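Local coordinates for hypoxanthine-guanine phosphoribosyltransferase (Leishmania tarentolae, PDB 1PZM) that converts guanine and hypoxanthine to GMP and IMP by transferring the phosphoribosyl group of phosphoribosyl pyrophosphate in purine salvage, and binds GMP, at the interface of chains A and B. Sequence-based numbering; all coordinates share one arbitrary frame. Chains: chain A/B, hypoxanthine-guanine phosphoribosyltransferase.

The interface of chains A and B. Residues chain A 76-78, 80-81; chain B 20, 192, 194.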
loop_
_atom_site.group_PDB
_atom_site.type_symbol
_atom_site.label_atom_id
_atom_site.label_comp_id
_atom_site.label_asym_id
_atom_site.label_seq_id
_atom_site.Cartn_x
_atom_site.Cartn_y
_atom_site.Cartn_z
ATOM N N ALA A 76 2.886 -8.929 2.128
ATOM C CA ALA A 76 2.895 -9.569 0.800
ATOM C C ALA A 76 4.278 -10.104 0.408
ATOM O O ALA A 76 4.390 -11.228 -0.056
ATOM C CB ALA A 76 2.333 -8.648 -0.353
ATOM N N ARG A 77 5.312 -9.288 0.595
ATOM C CA ARG A 77 6.684 -9.696 0.267
ATOM C C ARG A 77 7.298 -10.789 1.177
ATOM O O ARG A 77 7.969 -11.675 0.707
ATOM C CB ARG A 77 7.589 -8.474 0.157
ATOM C CG ARG A 77 7.233 -7.581 -1.059
ATOM C CD ARG A 77 7.970 -6.282 -1.062
ATOM N NE ARG A 77 7.422 -5.281 -0.137
ATOM C CZ ARG A 77 7.877 -4.014 -0.179
ATOM N NH1 ARG A 77 8.830 -3.656 -1.125
ATOM N NH2 ARG A 77 7.404 -3.103 0.656
ATOM N N PHE A 78 7.036 -10.750 2.466
ATOM C CA PHE A 78 7.362 -11.885 3.338
ATOM C C PHE A 78 6.667 -13.209 2.955
ATOM O O PHE A 78 7.266 -14.300 3.045
ATOM C CB PHE A 78 7.084 -11.519 4.830
ATOM C CG PHE A 78 8.053 -10.496 5.366
ATOM C CD1 PHE A 78 7.594 -9.270 5.839
ATOM C CD2 PHE A 78 9.442 -10.747 5.309
ATOM C CE1 PHE A 78 8.520 -8.287 6.277
ATOM C CE2 PHE A 78 10.377 -9.790 5.714
ATOM C CZ PHE A 78 9.905 -8.532 6.212
ATOM N N ALA A 80 5.775 -13.900 -0.161
ATOM C CA ALA A 80 6.566 -14.292 -1.320
ATOM C C ALA A 80 7.815 -15.064 -0.893
ATOM O O ALA A 80 8.141 -16.089 -1.514
ATOM C CB ALA A 80 6.990 -13.077 -2.135
ATOM N N ASP A 81 8.521 -14.584 0.132
ATOM C CA ASP A 81 9.709 -15.325 0.665
ATOM C C ASP A 81 9.372 -16.776 1.085
ATOM O O ASP A 81 10.243 -17.691 1.023
ATOM C CB ASP A 81 10.290 -14.646 1.905
ATOM C CG ASP A 81 10.829 -13.258 1.632
ATOM O OD1 ASP A 81 11.007 -12.835 0.462
ATOM O OD2 ASP A 81 11.096 -12.507 2.576
ATOM N N TYR B 20 8.736 -16.697 -8.447
ATOM C CA TYR B 20 9.084 -15.772 -9.571
ATOM C C TYR B 20 8.959 -16.682 -10.810
ATOM O O TYR B 20 9.904 -17.404 -11.135
ATOM C CB TYR B 20 10.481 -15.079 -9.315
ATOM C CG TYR B 20 10.501 -14.230 -7.996
ATOM C CD1 TYR B 20 9.852 -14.716 -6.840
ATOM C CD2 TYR B 20 11.131 -12.952 -7.915
ATOM C CE1 TYR B 20 9.790 -13.985 -5.609
ATOM C CE2 TYR B 20 11.108 -12.185 -6.693
ATOM C CZ TYR B 20 10.406 -12.741 -5.520
ATOM O OH TYR B 20 10.256 -12.136 -4.271
ATOM N N GLU B 192 3.216 -9.714 -5.414
ATOM C CA GLU B 192 3.987 -9.931 -4.161
ATOM C C GLU B 192 5.499 -10.099 -4.385
ATOM O O GLU B 192 6.296 -10.040 -3.427
ATOM C CB GLU B 192 3.374 -11.088 -3.311
ATOM C CG GLU B 192 3.625 -12.494 -3.792
ATOM C CD GLU B 192 2.736 -12.953 -4.943
ATOM O OE1 GLU B 192 2.077 -12.134 -5.659
ATOM O OE2 GLU B 192 2.698 -14.176 -5.171
ATOM N N ARG B 194 9.355 -9.516 -4.893
ATOM C CA ARG B 194 10.209 -8.400 -4.447
ATOM C C ARG B 194 10.892 -7.619 -5.565
ATOM O O ARG B 194 11.157 -6.388 -5.438
ATOM C CB ARG B 194 11.245 -8.913 -3.464
ATOM C CG ARG B 194 10.700 -9.250 -2.104
ATOM C CD ARG B 194 11.860 -9.806 -1.202
ATOM N NE ARG B 194 11.363 -10.142 0.117
ATOM C CZ ARG B 194 11.136 -9.281 1.093
ATOM N NH1 ARG B 194 11.319 -7.950 0.945
ATOM N NH2 ARG B 194 10.656 -9.748 2.235
HETATM O O HOH W 1 10.484 -5.193 -2.938
HETATM O O HOH W 2 11.201 -13.504 -2.315
#
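The last turns of the A chain helix 69-81 present one flank to a loop of chain B, whose residues B:Glu192 and B:Arg194 keep helix-like backbone angles without belonging to a helix. B:Arg194 carries the contact: its CG lies anti to its own carbonyl carbon (chi1 -73°), the chain runs extended to NE, and the guanidinium is laid across the helix surface. A:Asp81, near the helix C-terminus, receives it side-on. B:Arg194 NE gives a nearly straight bond of 2.7 Å to A:Asp81 OD1, which offers its syn lone pair; B:Arg194 NH2 meets A:Asp81 OD2 at 2.8 Å, from above the carboxylate plane. The two planes lie only 23° apart, so the paired bonds of this salt bridge fix the guanidinium's rotation, and arginine suits the place because it offers two N-H groups in parallel. Beneath one guanidinium face sits the aliphatic CB of A:Arg77, 3.8 Å from B:Arg194 CZ. The two arginines cross at about a right angle, and the bend at chi3 of A:Arg77 (-78°) turns its guanidinium aside, so the like charges, A:Arg77 NE and B:Arg194 NH1, stay 4.8 Å apart; A:Arg77 NH1 meets a water that also binds the carbonyl O of B:Arg194. The ring of A:Phe78, flat and apolar, stands steeply to the guanidinium and can meet its edge, A:Phe78 CD2 lying 3.5 Å from B:Arg194 NH2. Small side chains let the loop come close: the methyl CB of A:Ala80 rests 3.4 Å from the carbonyl O of B:Glu192, and A:Ala76 faces the CB of the same residue. Behind B:Arg194, the phenol OH of the poorly ordered B:Tyr20 suits a double role: it accepts a hydrogen bond from the backbone N of B:Arg194 at 2.8 Å and shares a second water with A:Asp81 OD1, probably helping to position the loop. With its two-fold twin, this patch ties the helix of one subunit to the loop of the other and probably helps hold the dimer together.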